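Long-range contacts in alpha-L-arabinosidase (Xanthomonas axonopodis pv. citri, PDB 6D25), which probably hydrolyses terminal alpha-L-arabinofuranosyl side groups of arabinoxylans, coping with internal di-substitution, as a GH51 arabinofuranosidase: residues 40-45 with 361-366; 49-54 with 372-377; 263-268 with 296-301; 410-415 with 441-446. All blocks are in the same frame, centred on the assembly; numbering follows the deposited sequence.

Interaction 1. Residues 40-45 with 361-366; sequences PGAQVS and QHAERV
A363 and A42 point their methyls at each other, CB to CB at 4.2 Å, and the rest of the contact is arranged round that pair. The A363 methyl reaches further into the backbone of 40-45: its CB stops 3.4 Å from Q43 O, while V44 lays its CG2 beside it at 4.3 Å. One small knob thus touches three consecutive residues. Q43 offers only its carbonyl, since its side chain points away from 361-366. E364 comes in from the flank. Its CG sits between the backbone N and the carbonyl carbon (chi1 38°), and a second bend at chi2 (-74°) swings the carboxylate back until OE2 lies 3.8 Å from A42 CB. From there OE2 accepts a bond from a water that accepts a hydrogen bond from A42 N at 2.8 Å. A second water donates both to Q43 O and to A363 O, and a third accepts from S45 N and lies within bonding distance of the A363 and V366 carbonyls, which need not both be served at once; water thus carries the polar traffic between the segments. The shape of 361-366 is set by its own turn: H362 O receives both R365 N and V366 N. R365 faces the other way, in salt bridges with D310 and D313, and H362 reaches D299. V44 pairs with A407 of strand 407-421, which makes 43-44 a short, weakly bonded strand of the accessory sheet; it meets here the turn leading from helix 346-361 into strand 366-371, an alpha-to-beta connection on the N-terminal side of a (beta/alpha)8 barrel.

Interaction 2. Residues 49-54 with 372-377; sequences FGQFAE and AQMVNV. With GOL (glycerol), chain G.
E54 and Q373 hold each other by two hydrogen bonds. Q373 NE2 donates to the anti lone pair of E54 OE1 at 3.0 Å, tilted 20° from its own amide plane, and E54 N returns a bond to Q373 OE1 at 3.1 Å, coming from above the carbonyl plane. Carboxylate and amide are only 16° apart in plane, and the fully extended E54 chain is what brings OE1 alongside the amide. The pair also grips a glycerol, probably from the crystallisation liquor: its O1 donates to E54 OE1 at 2.6 Å, and its O3 accepts from Q373 NE2. Further in, M374 N makes a weak bond to F52 O.

Packing takes over from there. Q373 CG rides over one face of the F52 ring, 4.1 Å from its centroid, a CH-pi contact, while M374 crosses Q51 at about a right angle with M374 CG 3.7 Å from Q51 OE1. Y268, C100 and E324 complete the glycerol site. Strand 51-52, the first of the barrel, meets the loop that leaves the last, 366-371, at the barrel's C-terminal end, where (beta/alpha)8 hydrolases carry the active site; the glycerol probably occupies part of the substrate pocket.

Interaction 3. Residues 263-268 with 296-301; sequences LSMHYY and LVMDEL
The flat Y267 ring is the large bump here, and L301 presses a methyl into its face: CD1 stands 3.4 Å above the ring plane, off towards the rim, with CG of Y267 also 3.4 Å away. That is a close CH-pi contact, and the two side chains cross at about a right angle. M298 CE comes in near the plane instead, at the ring's edge, 4.0 Å from Y267 CB; bends at both chi2 and chi3 curl its chain round to put the methyl there. V297 closes round the far end of the tyrosine, its CB 3.6 Å from Y267 OH. The hydroxyl is hydrogen-bonded to R294 O just upstream in the helix. With CG anti to the backbone N (chi1 177°) the Y267 side chain points out from the strand to the helix, where V297, M298 and L301 wall a hollow for the ring. Two residues back along the strand, M265 sets its CE against both M298 SD, at 3.9 Å, and L301 CB.

Strand 263-268 and helix 296-301 run nearly antiparallel, at 154°, with axes 9.3 Å apart. H266 and Y268 turn from the helix, Y268 reaching E324. M298 also packs on V322 and W325 of strand 319-325 and on F359 of helix 346-361; helix 285-312 covers the outside of the barrel in the beta-alpha-beta unit joining strands 262-269 and 319-325.

Interaction 4. Residues 410-415 with 441-446; sequences LPLQLQ and VYIALT
L410 overlaps V441 by a single methyl: its CD1 sits against both branches of the valine, 3.9 Å from CG1 and 4.0 Å from CG2. Two residues on, L412 crosses I443 at about a right angle and brings its CD2 to within 4.1 Å of I443 CG2. With CG anti to the backbone N (chi1 176°), the L412 chain carries this methyl out across the gap, where it also lies 4.4 Å from L445 CD2, and L412 beds between two neighbours on the other strand. L414 then finishes the row, meeting L445 obliquely with CD1 4.1 Å from CD2. The side-chain touches are all between methyl groups, and the row advances two residues at a time on both strands.

The strands point the same way, 31° apart, and stand 10.3 Å from each other at their axes, too far for backbone pairing. Strand 424-435 pairs antiparallel with both, and the sheet probably curls, which would let the leucines of 410-415 reach the valine, isoleucine and leucine of 441-446. L35 of strand 29-36 packs on L410, L412, V441 and I443, V429 lies against L414, and L519 of strand 513-519 flanks V441.

Overall arrangement
From the N terminus, the chain first enters interaction 1 and then, almost at once, interaction 2. Each reaches over more than 300 residues, and because their second segments follow in the same order the two closures cross. Between them they fasten the first part of the chain to both ends of the last barrel strand, 366-371. Interaction 3 is a local closure within both long loops, a strand against the helix that follows it; it touches interaction 1 through H362 and D299, and interaction 2 through Y268 and A372. Interaction 4 opens only after these have closed and belongs to the accessory sheet, which P40, packing on L410, connects back to interaction 1.

Interaction 1. Residues 40-45 with 361-366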
# COMPACT_ATOMS: atom_id res chain seq x y z
N PRO A 40 16.20 -43.60 -14.27
CA PRO A 40 16.35 -42.53 -13.30
C PRO A 40 15.72 -41.21 -13.76
O PRO A 40 15.83 -40.87 -14.94
CB PRO A 40 17.87 -42.35 -13.13
CG PRO A 40 18.45 -42.89 -14.43
CD PRO A 40 17.53 -44.03 -14.76
N GLY A 41 15.03 -40.50 -12.85
CA GLY A 41 14.33 -39.27 -13.16
C GLY A 41 14.97 -38.08 -12.47
O GLY A 41 16.17 -37.99 -12.40
N ALA A 42 14.15 -37.16 -12.00
CA ALA A 42 14.62 -35.86 -11.52
C ALA A 42 15.23 -35.99 -10.12
O ALA A 42 14.97 -36.99 -9.40
CB ALA A 42 13.43 -34.92 -11.48
N GLN A 43 15.97 -34.97 -9.73
CA GLN A 43 16.50 -34.89 -8.38
C GLN A 43 15.35 -34.65 -7.40
O GLN A 43 14.51 -33.77 -7.60
CB GLN A 43 17.56 -33.79 -8.23
CG GLN A 43 18.03 -33.63 -6.80
CD GLN A 43 18.96 -32.44 -6.60
OE1 GLN A 43 20.16 -32.60 -6.54
NE2 GLN A 43 18.41 -31.24 -6.53
N VAL A 44 15.35 -35.44 -6.33
CA VAL A 44 14.44 -35.25 -5.22
C VAL A 44 15.15 -34.28 -4.25
O VAL A 44 16.10 -34.66 -3.55
CB VAL A 44 14.12 -36.58 -4.54
CG1 VAL A 44 13.22 -36.41 -3.33
CG2 VAL A 44 13.51 -37.59 -5.51
N SER A 45 14.74 -33.01 -4.28
CA SER A 45 15.46 -31.98 -3.55
C SER A 45 15.43 -32.28 -2.05
O SER A 45 14.38 -32.56 -1.48
CB SER A 45 14.92 -30.59 -3.80
OG SER A 45 15.63 -29.64 -3.00
N GLN A 361 7.32 -37.95 -6.34
CA GLN A 361 6.73 -38.27 -7.64
C GLN A 361 6.58 -37.00 -8.50
O GLN A 361 6.28 -37.10 -9.70
CB GLN A 361 5.34 -38.90 -7.51
CG GLN A 361 5.29 -40.19 -6.73
CD GLN A 361 6.40 -41.12 -7.16
OE1 GLN A 361 6.38 -41.64 -8.30
NE2 GLN A 361 7.41 -41.27 -6.29
N HIS A 362 6.71 -35.81 -7.90
CA HIS A 362 6.51 -34.53 -8.60
C HIS A 362 7.79 -33.71 -8.51
O HIS A 362 7.72 -32.47 -8.50
CB HIS A 362 5.31 -33.78 -7.98
CG HIS A 362 4.01 -34.47 -8.24
ND1 HIS A 362 3.32 -34.26 -9.41
CD2 HIS A 362 3.29 -35.33 -7.50
CE1 HIS A 362 2.22 -35.00 -9.41
NE2 HIS A 362 2.16 -35.67 -8.23
N ALA A 363 8.94 -34.39 -8.52
CA ALA A 363 10.21 -33.76 -8.09
C ALA A 363 10.69 -32.72 -9.10
O ALA A 363 11.51 -31.90 -8.74
CB ALA A 363 11.27 -34.83 -7.91
N GLU A 364 10.24 -32.76 -10.35
CA GLU A 364 10.71 -31.71 -11.29
C GLU A 364 10.12 -30.34 -10.93
O GLU A 364 10.80 -29.31 -11.10
CB GLU A 364 10.47 -32.01 -12.77
CG GLU A 364 9.17 -32.72 -13.06
CD GLU A 364 9.16 -34.20 -12.65
OE1 GLU A 364 8.35 -34.56 -11.69
OE2 GLU A 364 10.02 -34.98 -13.25
N ARG A 365 8.91 -30.32 -10.39
CA ARG A 365 8.24 -29.03 -10.10
C ARG A 365 8.28 -28.74 -8.60
O ARG A 365 8.52 -27.60 -8.22
CB ARG A 365 6.81 -29.08 -10.62
CG ARG A 365 5.99 -27.83 -10.28
CD ARG A 365 6.41 -26.54 -10.96
NE ARG A 365 5.99 -26.50 -12.35
CZ ARG A 365 6.17 -25.44 -13.15
NH1 ARG A 365 6.76 -24.36 -12.66
NH2 ARG A 365 5.73 -25.47 -14.41
N VAL A 366 7.96 -29.73 -7.77
CA VAL A 366 7.93 -29.53 -6.34
C VAL A 366 9.34 -29.71 -5.79
O VAL A 366 9.86 -30.86 -5.73
CB VAL A 366 6.94 -30.49 -5.64
CG1 VAL A 366 6.90 -30.22 -4.15
CG2 VAL A 366 5.54 -30.37 -6.23
O HOH W 1 11.38 -37.48 -12.15
O HOH W 2 14.34 -31.45 -8.94
O HOH W 3 12.44 -32.02 -5.89

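Interaction 2. Residues 49-54 with 372-377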
# COMPACT_ATOMS: atom_id res chain seq x y z
N PHE A 49 12.30 -31.63 2.67
CA PHE A 49 12.30 -31.98 4.10
C PHE A 49 12.43 -30.73 4.97
O PHE A 49 12.89 -30.83 6.12
CB PHE A 49 13.43 -32.99 4.36
CG PHE A 49 13.20 -34.26 3.57
CD1 PHE A 49 12.27 -35.19 4.01
CD2 PHE A 49 13.78 -34.45 2.33
CE1 PHE A 49 11.97 -36.32 3.24
CE2 PHE A 49 13.54 -35.60 1.60
CZ PHE A 49 12.59 -36.52 2.03
N GLY A 50 12.00 -29.58 4.46
CA GLY A 50 12.05 -28.34 5.22
C GLY A 50 11.18 -28.37 6.46
O GLY A 50 10.17 -29.14 6.57
N GLN A 51 11.61 -27.55 7.43
CA GLN A 51 10.91 -27.35 8.68
C GLN A 51 10.40 -25.90 8.72
O GLN A 51 10.75 -25.06 7.88
CB GLN A 51 11.83 -27.65 9.86
CG GLN A 51 12.43 -29.06 9.87
CD GLN A 51 11.45 -30.13 10.31
OE1 GLN A 51 10.41 -29.86 10.90
NE2 GLN A 51 11.79 -31.38 10.00
N PHE A 52 9.54 -25.64 9.69
CA PHE A 52 8.81 -24.40 9.79
C PHE A 52 8.60 -24.08 11.26
O PHE A 52 7.91 -24.81 11.96
CB PHE A 52 7.49 -24.57 9.01
CG PHE A 52 6.47 -23.48 9.14
CD1 PHE A 52 6.85 -22.16 9.40
CD2 PHE A 52 5.13 -23.78 8.99
CE1 PHE A 52 5.88 -21.18 9.55
CE2 PHE A 52 4.16 -22.79 9.14
CZ PHE A 52 4.54 -21.50 9.42
N ALA A 53 9.22 -22.98 11.72
CA ALA A 53 9.19 -22.60 13.12
C ALA A 53 8.58 -21.20 13.28
O ALA A 53 9.34 -20.19 13.32
CB ALA A 53 10.57 -22.67 13.69
N GLU A 54 7.26 -21.12 13.40
CA GLU A 54 6.57 -19.87 13.64
C GLU A 54 6.72 -19.50 15.11
O GLU A 54 6.81 -20.38 15.98
CB GLU A 54 5.08 -20.00 13.29
CG GLU A 54 4.26 -18.72 13.40
CD GLU A 54 2.90 -18.77 12.73
OE1 GLU A 54 2.51 -19.87 12.28
OE2 GLU A 54 2.21 -17.71 12.67
N ALA A 372 4.34 -28.25 8.94
CA ALA A 372 3.90 -27.40 10.04
C ALA A 372 3.72 -28.21 11.32
O ALA A 372 2.86 -29.10 11.34
CB ALA A 372 2.59 -26.75 9.67
N GLN A 373 4.46 -27.96 12.40
CA GLN A 373 5.60 -27.06 12.55
C GLN A 373 6.67 -27.84 13.31
O GLN A 373 6.49 -29.04 13.54
CB GLN A 373 5.19 -25.78 13.29
CG GLN A 373 4.30 -24.86 12.45
CD GLN A 373 4.11 -23.49 13.03
OE1 GLN A 373 4.91 -23.05 13.88
NE2 GLN A 373 3.07 -22.80 12.57
N MET A 374 7.77 -27.21 13.71
CA MET A 374 8.98 -27.95 13.99
C MET A 374 8.95 -28.53 15.42
O MET A 374 9.24 -29.73 15.58
CB MET A 374 10.22 -27.07 13.79
CG MET A 374 11.52 -27.84 13.78
SD MET A 374 12.93 -26.78 13.35
CE MET A 374 13.07 -25.78 14.82
N VAL A 375 8.68 -27.70 16.45
CA VAL A 375 8.69 -28.14 17.82
C VAL A 375 7.40 -27.68 18.51
O VAL A 375 7.01 -26.53 18.35
CB VAL A 375 9.91 -27.59 18.58
CG1 VAL A 375 10.02 -28.17 19.99
CG2 VAL A 375 11.20 -27.83 17.82
N ASN A 376 6.72 -28.58 19.21
CA ASN A 376 5.60 -28.24 20.13
C ASN A 376 4.34 -27.74 19.42
O ASN A 376 3.38 -27.38 20.12
CB ASN A 376 6.04 -27.21 21.17
CG ASN A 376 6.95 -27.82 22.22
OD1 ASN A 376 6.79 -29.02 22.50
ND2 ASN A 376 7.84 -27.02 22.78
N VAL A 377 4.31 -27.67 18.09
CA VAL A 377 3.21 -26.99 17.37
C VAL A 377 2.81 -27.88 16.18
O VAL A 377 3.68 -28.32 15.40
CB VAL A 377 3.68 -25.62 16.86
CG1 VAL A 377 2.67 -24.99 15.92
CG2 VAL A 377 3.99 -24.68 18.02
C1 GOL G . 0.26 -20.29 9.80
O1 GOL G . 0.47 -19.30 10.82
C2 GOL G . -0.82 -21.32 10.23
O2 GOL G . -1.26 -22.01 9.04
C3 GOL G . -0.27 -22.32 11.26
O3 GOL G . 0.82 -23.17 10.78
O HOH W 4 6.67 -23.15 15.94

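Interaction 3. Residues 263-268 with 296-301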
# COMPACT_ATOMS: atom_id res chain seq x y z
N LEU A 263 6.63 -20.52 -5.91
CA LEU A 263 5.25 -20.16 -5.58
C LEU A 263 4.80 -21.08 -4.44
O LEU A 263 4.88 -22.28 -4.59
CB LEU A 263 4.35 -20.36 -6.80
CG LEU A 263 2.88 -20.02 -6.56
CD1 LEU A 263 2.69 -18.54 -6.37
CD2 LEU A 263 2.01 -20.48 -7.71
N SER A 264 4.37 -20.52 -3.31
CA SER A 264 4.01 -21.36 -2.17
C SER A 264 2.58 -21.90 -2.33
O SER A 264 1.74 -21.27 -2.90
CB SER A 264 4.19 -20.65 -0.88
OG SER A 264 3.26 -19.60 -0.78
N MET A 265 2.35 -23.11 -1.88
CA MET A 265 1.02 -23.65 -1.73
C MET A 265 0.91 -24.25 -0.32
O MET A 265 1.90 -24.63 0.25
CB MET A 265 0.70 -24.70 -2.78
CG MET A 265 1.51 -25.95 -2.72
SD MET A 265 0.72 -27.30 -3.76
CE MET A 265 -0.54 -27.88 -2.63
N HIS A 266 -0.30 -24.27 0.21
CA HIS A 266 -0.58 -24.70 1.58
C HIS A 266 -1.71 -25.73 1.52
O HIS A 266 -2.73 -25.44 0.88
CB HIS A 266 -1.02 -23.54 2.48
CG HIS A 266 0.03 -22.50 2.66
ND1 HIS A 266 -0.20 -21.30 3.26
CD2 HIS A 266 1.36 -22.52 2.43
CE1 HIS A 266 0.91 -20.61 3.35
NE2 HIS A 266 1.88 -21.32 2.84
N TYR A 267 -1.53 -26.88 2.20
CA TYR A 267 -2.63 -27.83 2.37
C TYR A 267 -2.44 -28.62 3.67
O TYR A 267 -1.49 -29.41 3.78
CB TYR A 267 -2.71 -28.82 1.21
CG TYR A 267 -3.80 -29.85 1.39
CD1 TYR A 267 -5.13 -29.47 1.44
CD2 TYR A 267 -3.50 -31.20 1.58
CE1 TYR A 267 -6.14 -30.38 1.67
CE2 TYR A 267 -4.50 -32.12 1.82
CZ TYR A 267 -5.83 -31.73 1.86
OH TYR A 267 -6.82 -32.66 2.11
N TYR A 268 -3.35 -28.42 4.60
CA TYR A 268 -3.40 -29.16 5.85
C TYR A 268 -4.35 -30.34 5.72
O TYR A 268 -5.39 -30.29 5.05
CB TYR A 268 -3.89 -28.27 6.99
CG TYR A 268 -2.89 -27.24 7.42
CD1 TYR A 268 -1.85 -27.59 8.25
CD2 TYR A 268 -2.95 -25.94 6.96
CE1 TYR A 268 -0.90 -26.65 8.64
CE2 TYR A 268 -1.99 -25.01 7.32
CZ TYR A 268 -0.96 -25.36 8.17
OH TYR A 268 -0.00 -24.44 8.54
N LEU A 296 -4.00 -37.72 1.16
CA LEU A 296 -3.66 -38.13 -0.20
C LEU A 296 -4.15 -37.12 -1.26
O LEU A 296 -3.67 -37.14 -2.41
CB LEU A 296 -4.24 -39.52 -0.47
CG LEU A 296 -3.44 -40.67 0.16
CD1 LEU A 296 -4.23 -41.97 0.06
CD2 LEU A 296 -2.13 -40.84 -0.54
N VAL A 297 -5.04 -36.24 -0.87
CA VAL A 297 -5.54 -35.21 -1.77
C VAL A 297 -4.36 -34.31 -2.25
O VAL A 297 -4.41 -33.71 -3.33
CB VAL A 297 -6.65 -34.40 -1.06
CG1 VAL A 297 -7.04 -33.16 -1.85
CG2 VAL A 297 -7.88 -35.23 -0.78
N MET A 298 -3.29 -34.24 -1.46
CA MET A 298 -2.06 -33.51 -1.86
C MET A 298 -1.65 -33.85 -3.31
O MET A 298 -1.20 -32.97 -4.04
CB MET A 298 -0.92 -33.82 -0.90
CG MET A 298 0.38 -33.10 -1.22
SD MET A 298 0.33 -31.32 -0.96
CE MET A 298 0.50 -31.19 0.81
N ASP A 299 -1.79 -35.12 -3.72
CA ASP A 299 -1.35 -35.49 -5.05
C ASP A 299 -2.18 -34.77 -6.13
O ASP A 299 -1.64 -34.25 -7.09
CB ASP A 299 -1.38 -37.00 -5.28
CG ASP A 299 -0.76 -37.34 -6.63
OD1 ASP A 299 0.42 -37.14 -6.82
OD2 ASP A 299 -1.50 -37.72 -7.51
N GLU A 300 -3.51 -34.76 -5.97
CA GLU A 300 -4.40 -34.07 -6.90
C GLU A 300 -4.09 -32.57 -6.94
O GLU A 300 -4.04 -31.97 -8.01
CB GLU A 300 -5.86 -34.32 -6.50
CG GLU A 300 -6.85 -33.54 -7.33
CD GLU A 300 -8.30 -33.67 -6.89
OE1 GLU A 300 -8.61 -34.55 -6.04
OE2 GLU A 300 -9.11 -32.87 -7.43
N LEU A 301 -3.92 -31.95 -5.76
CA LEU A 301 -3.62 -30.51 -5.69
C LEU A 301 -2.31 -30.21 -6.42
O LEU A 301 -2.27 -29.27 -7.24
CB LEU A 301 -3.52 -30.07 -4.23
CG LEU A 301 -4.79 -30.21 -3.39
CD1 LEU A 301 -4.49 -29.79 -1.97
CD2 LEU A 301 -5.96 -29.40 -3.96

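Interaction 4. Residues 410-415 with 441-446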
# COMPACT_ATOMS: atom_id res chain seq x y z
N LEU A 410 13.30 -42.74 -8.75
CA LEU A 410 13.13 -43.92 -9.57
C LEU A 410 11.64 -44.26 -9.67
O LEU A 410 10.92 -44.26 -8.66
CB LEU A 410 13.88 -45.11 -8.96
CG LEU A 410 15.37 -44.90 -8.73
CD1 LEU A 410 15.95 -46.11 -8.03
CD2 LEU A 410 16.14 -44.61 -10.01
N PRO A 411 11.17 -44.58 -10.89
CA PRO A 411 9.75 -44.95 -11.06
C PRO A 411 9.44 -46.22 -10.30
O PRO A 411 10.14 -47.23 -10.48
CB PRO A 411 9.55 -45.15 -12.57
CG PRO A 411 10.69 -44.28 -13.17
CD PRO A 411 11.82 -44.39 -12.19
N LEU A 412 8.42 -46.18 -9.47
CA LEU A 412 7.89 -47.36 -8.77
C LEU A 412 6.39 -47.41 -9.06
O LEU A 412 5.68 -46.52 -8.63
CB LEU A 412 8.17 -47.27 -7.27
CG LEU A 412 7.55 -48.42 -6.44
CD1 LEU A 412 8.22 -49.76 -6.72
CD2 LEU A 412 7.69 -48.15 -4.95
N GLN A 413 5.94 -48.40 -9.79
CA GLN A 413 4.51 -48.57 -10.10
C GLN A 413 3.96 -49.71 -9.24
O GLN A 413 4.54 -50.78 -9.26
CB GLN A 413 4.32 -48.93 -11.59
CG GLN A 413 2.94 -48.52 -12.13
CD GLN A 413 2.32 -49.44 -13.17
OE1 GLN A 413 2.99 -50.04 -14.02
NE2 GLN A 413 1.00 -49.55 -13.11
N LEU A 414 2.93 -49.47 -8.45
CA LEU A 414 2.33 -50.54 -7.61
C LEU A 414 0.94 -50.84 -8.14
O LEU A 414 0.20 -49.91 -8.36
CB LEU A 414 2.26 -50.09 -6.15
CG LEU A 414 3.59 -49.81 -5.47
CD1 LEU A 414 3.38 -49.34 -4.07
CD2 LEU A 414 4.46 -51.04 -5.46
N GLN A 415 0.60 -52.10 -8.25
CA GLN A 415 -0.77 -52.53 -8.50
C GLN A 415 -1.34 -53.07 -7.19
O GLN A 415 -0.94 -54.12 -6.73
CB GLN A 415 -0.83 -53.56 -9.62
CG GLN A 415 -0.66 -52.87 -10.98
CD GLN A 415 0.68 -53.15 -11.61
OE1 GLN A 415 1.01 -54.31 -11.83
NE2 GLN A 415 1.45 -52.10 -11.93
N VAL A 441 20.07 -48.05 -3.81
CA VAL A 441 18.66 -47.87 -4.09
C VAL A 441 17.87 -48.09 -2.79
O VAL A 441 18.13 -49.04 -2.05
CB VAL A 441 18.17 -48.81 -5.20
CG1 VAL A 441 16.66 -48.84 -5.32
CG2 VAL A 441 18.84 -48.46 -6.51
N TYR A 442 16.91 -47.19 -2.53
CA TYR A 442 16.03 -47.28 -1.38
C TYR A 442 14.57 -47.33 -1.86
O TYR A 442 14.21 -46.65 -2.83
CB TYR A 442 16.20 -46.08 -0.45
CG TYR A 442 17.52 -46.03 0.28
CD1 TYR A 442 18.67 -45.60 -0.38
CD2 TYR A 442 17.63 -46.42 1.59
CE1 TYR A 442 19.89 -45.54 0.28
CE2 TYR A 442 18.84 -46.38 2.26
CZ TYR A 442 19.97 -45.95 1.60
OH TYR A 442 21.17 -45.91 2.27
N ILE A 443 13.77 -48.16 -1.17
CA ILE A 443 12.35 -48.32 -1.48
C ILE A 443 11.56 -48.11 -0.19
O ILE A 443 11.84 -48.82 0.79
CB ILE A 443 11.99 -49.70 -2.03
CG1 ILE A 443 12.88 -50.13 -3.19
CG2 ILE A 443 10.48 -49.75 -2.34
CD1 ILE A 443 12.74 -51.61 -3.52
N ALA A 444 10.63 -47.14 -0.21
CA ALA A 444 9.73 -46.89 0.88
C ALA A 444 8.38 -47.54 0.55
O ALA A 444 7.89 -47.37 -0.57
CB ALA A 444 9.59 -45.42 1.10
N LEU A 445 7.80 -48.25 1.52
CA LEU A 445 6.45 -48.79 1.37
C LEU A 445 5.66 -48.50 2.66
O LEU A 445 6.20 -48.68 3.78
CB LEU A 445 6.52 -50.30 1.15
CG LEU A 445 7.18 -50.77 -0.15
CD1 LEU A 445 7.41 -52.27 -0.10
CD2 LEU A 445 6.34 -50.40 -1.39
N THR A 446 4.41 -48.14 2.49
CA THR A 446 3.48 -47.90 3.56
C THR A 446 2.24 -48.77 3.36
O THR A 446 1.64 -48.76 2.26
CB THR A 446 3.06 -46.43 3.59
OG1 THR A 446 4.22 -45.64 3.86
CG2 THR A 446 2.01 -46.15 4.64